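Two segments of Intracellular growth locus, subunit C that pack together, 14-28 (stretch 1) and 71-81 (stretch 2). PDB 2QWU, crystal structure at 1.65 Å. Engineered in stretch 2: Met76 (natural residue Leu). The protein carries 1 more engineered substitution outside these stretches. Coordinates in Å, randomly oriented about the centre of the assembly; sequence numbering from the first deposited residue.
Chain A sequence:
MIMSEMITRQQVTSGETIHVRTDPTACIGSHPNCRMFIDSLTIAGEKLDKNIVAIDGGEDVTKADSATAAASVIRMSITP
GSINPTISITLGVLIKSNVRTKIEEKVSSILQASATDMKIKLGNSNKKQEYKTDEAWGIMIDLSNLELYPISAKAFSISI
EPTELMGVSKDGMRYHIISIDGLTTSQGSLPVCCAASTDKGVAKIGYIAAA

Stretch 1 (14-28) SGETIHVRTDPTACI
Stretch 2 71-81: ASVIRMSITPG

Two antiparallel strands illustrate how backbone pairing fixes a register and leaves each side chain to suit its surroundings. Strand 18-21 and strand 71-79 run at 168°, their axes approaching to 4.7 Å, and the two stretches bury 781 Å² between them.

Stretch 2 begins beyond the paired region, with extended Ala71 out of contact. Ser72 (chi1 p) points toward stretch 1, where two overlapping type I turns, Asp23 to Ala26 and Thr25 to Ile28, carry Cys27 (chi1 p) back against the strand; Cys27 SG lies 3.7 Å from Ser72 CB, a small buried contact. At Val73 the link is a water, which donates to Val73 O at 2.9 Å and to Thr22 OG1 at 2.7 Å. Thr22, in the p rotamer, in turn donates from OG1 to Asp23 O at 3.0 Å.

Ile74 departs from extended geometry (phi/psi -91/-36). Its carbonyl O accepts from Thr22 N at 2.9 Å, while its m,t side chain is buried, CG1 lying 3.8 Å from Pro24 O.

From here the register is regular: Arg75 opposite Arg21, Met76 opposite Val20, Ser77 opposite His19 and Ile78 opposite Ile18. The CA atoms are 4.3 and 4.5 Å apart in the non-hydrogen-bonded pairs Arg75-Arg21 and Ser77-His19, and 5.3 Å in the other two. Each wide pair closes a ring of two hydrogen bonds, all 2.9 Å: Met76 N to Val20 O and Val20 N to Met76 O, then Ile78 N to Ile18 O and Ile18 N to Ile78 O. In the narrow pairs CA-H groups approach carbonyls instead, as with Arg75 CA and Val20 O at 3.2 Å.

The alternation sorts the side chains. Met76, an engineered selenomethionine (t,t,t), shares the buried face with Val20 (t), Ile78 (m,t) and Ile18 (m,t), apolar residues that need no polar partner there. The more open face carries Arg75, Arg21, Ser77 and His19. Arg75 (m,t,p) and Arg21 (chi1 t, chi3 m) bring their guanidinium groups together with the planes steeply inclined, Arg75 NH2 lying over a face of the Arg21 group, 2.8 Å from Arg21 NH2; these are like charges, and no hydrogen bond joins them. Short Ser77 (t) leaves room for the His19 ring (chi1 t), whose CD2 lies 3.9 Å from Ser77 CB.

At Thr79 the pairing passes to side chains: Thr79 OG1 and Thr17 OG1, both m, share a hydrogen bond of 2.8 Å. Pro80, extended and C-gamma exo, finishes the contact with CG 3.6 Å from the O of Gly15, whose positive phi (80/24) suits glycine. Gly81 makes no contact.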

# COMPACT_ATOMS: atom_id res chain seq x y z
N SER A 14 22.18 -1.07 3.77
CA SER A 14 22.46 -2.39 4.35
C SER A 14 21.59 -3.58 3.91
O SER A 14 21.97 -4.74 4.13
CB SER A 14 22.43 -2.24 5.89
OG SER A 14 21.10 -1.93 6.35
N GLY A 15 20.44 -3.29 3.29
CA GLY A 15 19.54 -4.35 2.86
C GLY A 15 18.67 -4.90 3.98
O GLY A 15 18.16 -6.02 3.91
N GLU A 16 18.46 -4.07 4.99
CA GLU A 16 17.66 -4.38 6.15
C GLU A 16 16.19 -4.31 5.73
O GLU A 16 15.86 -3.73 4.70
CB GLU A 16 17.95 -3.31 7.20
CG GLU A 16 17.36 -3.52 8.60
CD GLU A 16 17.67 -2.36 9.58
OE1 GLU A 16 18.65 -1.62 9.37
OE2 GLU A 16 16.90 -2.19 10.56
N THR A 17 15.31 -4.86 6.55
CA THR A 17 13.87 -4.75 6.30
C THR A 17 13.43 -3.27 6.24
O THR A 17 13.88 -2.43 7.04
CB THR A 17 13.11 -5.46 7.42
OG1 THR A 17 13.39 -6.84 7.34
CG2 THR A 17 11.58 -5.27 7.27
N ILE A 18 12.56 -2.95 5.27
CA ILE A 18 12.04 -1.60 5.09
C ILE A 18 10.63 -1.70 5.61
O ILE A 18 9.89 -2.69 5.30
CB ILE A 18 12.04 -1.19 3.58
CG1 ILE A 18 13.49 -1.08 3.08
CG2 ILE A 18 11.32 0.13 3.38
CD1 ILE A 18 13.56 -0.67 1.64
N HIS A 19 10.24 -0.72 6.40
CA HIS A 19 8.93 -0.75 7.00
C HIS A 19 8.32 0.64 6.93
O HIS A 19 8.98 1.64 7.24
CB HIS A 19 9.05 -1.18 8.49
CG HIS A 19 7.73 -1.36 9.18
ND1 HIS A 19 7.21 -0.42 10.03
CD2 HIS A 19 6.87 -2.40 9.18
CE1 HIS A 19 6.08 -0.88 10.55
NE2 HIS A 19 5.85 -2.07 10.06
N VAL A 20 7.08 0.71 6.50
CA VAL A 20 6.39 1.99 6.46
C VAL A 20 5.07 1.81 7.17
O VAL A 20 4.38 0.77 7.05
CB VAL A 20 6.11 2.53 5.02
CG1 VAL A 20 5.14 3.73 5.12
CG2 VAL A 20 7.43 2.98 4.34
N ARG A 21 4.66 2.83 7.90
CA ARG A 21 3.42 2.75 8.60
C ARG A 21 2.88 4.16 8.75
O ARG A 21 3.64 5.10 9.09
CB ARG A 21 3.66 2.14 9.95
CG ARG A 21 2.56 2.30 10.96
CD ARG A 21 3.24 2.36 12.29
NE ARG A 21 4.10 1.20 12.43
CZ ARG A 21 3.74 0.13 13.12
NH1 ARG A 21 2.55 0.11 13.73
NH2 ARG A 21 4.54 -0.93 13.18
N THR A 22 1.59 4.31 8.49
CA THR A 22 0.95 5.60 8.61
C THR A 22 -0.26 5.42 9.52
O THR A 22 -0.62 4.29 9.89
CB THR A 22 0.41 6.12 7.22
OG1 THR A 22 -0.79 5.40 6.86
CG2 THR A 22 1.46 5.91 6.13
N ASP A 23 -0.90 6.53 9.90
CA ASP A 23 -2.15 6.44 10.66
C ASP A 23 -3.21 5.80 9.71
O ASP A 23 -3.17 6.01 8.50
CB ASP A 23 -2.57 7.84 11.08
CG ASP A 23 -1.77 8.35 12.26
OD1 ASP A 23 -1.10 7.51 12.93
OD2 ASP A 23 -1.80 9.58 12.52
N PRO A 24 -4.17 5.00 10.24
CA PRO A 24 -5.17 4.37 9.35
C PRO A 24 -5.95 5.30 8.42
O PRO A 24 -6.22 4.91 7.29
CB PRO A 24 -6.12 3.65 10.32
CG PRO A 24 -5.25 3.41 11.51
CD PRO A 24 -4.44 4.69 11.65
N THR A 25 -6.29 6.51 8.85
CA THR A 25 -7.01 7.40 7.94
C THR A 25 -6.11 8.56 7.52
O THR A 25 -6.59 9.65 7.20
CB THR A 25 -8.30 7.95 8.58
OG1 THR A 25 -7.96 8.65 9.77
CG2 THR A 25 -9.28 6.82 8.86
N ALA A 26 -4.80 8.34 7.47
CA ALA A 26 -3.89 9.40 7.07
C ALA A 26 -4.19 9.94 5.66
O ALA A 26 -3.88 11.11 5.37
CB ALA A 26 -2.44 8.91 7.12
N CYS A 27 -4.78 9.09 4.81
CA CYS A 27 -5.09 9.46 3.41
C CYS A 27 -6.17 10.56 3.29
O CYS A 27 -6.36 11.12 2.21
CB CYS A 27 -5.52 8.19 2.60
SG CYS A 27 -7.03 7.37 3.17
N ILE A 28 -6.90 10.85 4.38
CA ILE A 28 -7.88 11.90 4.32
C ILE A 28 -7.62 12.94 5.39
O ILE A 28 -6.80 12.78 6.29
CB ILE A 28 -9.34 11.35 4.45
CG1 ILE A 28 -9.56 10.73 5.85
CG2 ILE A 28 -9.62 10.41 3.28
CD1 ILE A 28 -11.04 10.30 6.18
N ALA A 71 -7.46 2.75 -2.88
CA ALA A 71 -7.02 2.19 -1.58
C ALA A 71 -5.96 3.03 -0.97
O ALA A 71 -5.24 3.74 -1.69
CB ALA A 71 -6.44 0.78 -1.77
N SER A 72 -5.86 3.00 0.36
CA SER A 72 -4.76 3.66 1.04
C SER A 72 -3.80 2.50 1.36
O SER A 72 -4.20 1.31 1.39
CB SER A 72 -5.21 4.28 2.36
OG SER A 72 -5.71 3.23 3.21
N VAL A 73 -2.52 2.84 1.50
CA VAL A 73 -1.54 1.84 1.97
C VAL A 73 -1.21 2.31 3.39
O VAL A 73 -0.62 3.39 3.56
CB VAL A 73 -0.27 1.80 1.12
CG1 VAL A 73 0.67 0.77 1.70
CG2 VAL A 73 -0.63 1.43 -0.31
N ILE A 74 -1.62 1.53 4.38
CA ILE A 74 -1.46 1.86 5.81
C ILE A 74 -0.16 1.33 6.40
O ILE A 74 0.45 1.98 7.26
CB ILE A 74 -2.68 1.31 6.62
CG1 ILE A 74 -3.96 2.03 6.17
CG2 ILE A 74 -2.53 1.53 8.08
CD1 ILE A 74 -5.23 1.21 6.50
N ARG A 75 0.24 0.13 5.96
CA ARG A 75 1.49 -0.44 6.42
C ARG A 75 2.05 -1.32 5.36
O ARG A 75 1.31 -1.93 4.56
CB ARG A 75 1.28 -1.32 7.66
CG ARG A 75 0.40 -0.71 8.64
CD ARG A 75 0.03 -1.72 9.73
NE ARG A 75 1.18 -2.18 10.50
CZ ARG A 75 1.33 -1.99 11.82
NH1 ARG A 75 0.42 -1.33 12.54
NH2 ARG A 75 2.38 -2.51 12.43
N MSE A 76 3.37 -1.35 5.33
CA MSE A 76 4.01 -2.24 4.41
C MSE A 76 5.34 -2.64 4.98
O MSE A 76 6.01 -1.82 5.60
CB MSE A 76 4.24 -1.59 3.05
CG MSE A 76 4.60 -2.62 2.04
SE MSE A 76 4.56 -1.87 0.37
CE MSE A 76 4.97 -3.36 -0.55
N SER A 77 5.70 -3.90 4.79
CA SER A 77 6.99 -4.42 5.27
C SER A 77 7.61 -5.24 4.15
O SER A 77 6.97 -6.11 3.55
CB SER A 77 6.77 -5.23 6.56
OG SER A 77 7.99 -5.85 6.98
N ILE A 78 8.82 -4.90 3.80
CA ILE A 78 9.53 -5.62 2.77
C ILE A 78 10.89 -6.06 3.29
O ILE A 78 11.72 -5.22 3.70
CB ILE A 78 9.77 -4.75 1.53
CG1 ILE A 78 8.44 -4.16 1.05
CG2 ILE A 78 10.48 -5.61 0.47
CD1 ILE A 78 8.62 -3.13 -0.01
N THR A 79 11.11 -7.36 3.31
CA THR A 79 12.41 -7.88 3.73
C THR A 79 13.09 -8.40 2.47
O THR A 79 12.63 -9.38 1.88
CB THR A 79 12.23 -8.98 4.74
OG1 THR A 79 11.54 -8.41 5.86
CG2 THR A 79 13.61 -9.54 5.19
N PRO A 80 14.17 -7.71 2.05
CA PRO A 80 14.92 -8.08 0.85
C PRO A 80 15.32 -9.54 0.88
O PRO A 80 15.57 -10.12 1.95
CB PRO A 80 16.11 -7.15 0.89
CG PRO A 80 15.52 -5.87 1.49
CD PRO A 80 14.72 -6.47 2.65
N GLY A 81 15.37 -10.14 -0.29
CA GLY A 81 15.76 -11.53 -0.32
C GLY A 81 16.78 -11.74 -1.40
O GLY A 81 16.84 -10.91 -2.34
O HOH W 1 -1.71 5.99 4.37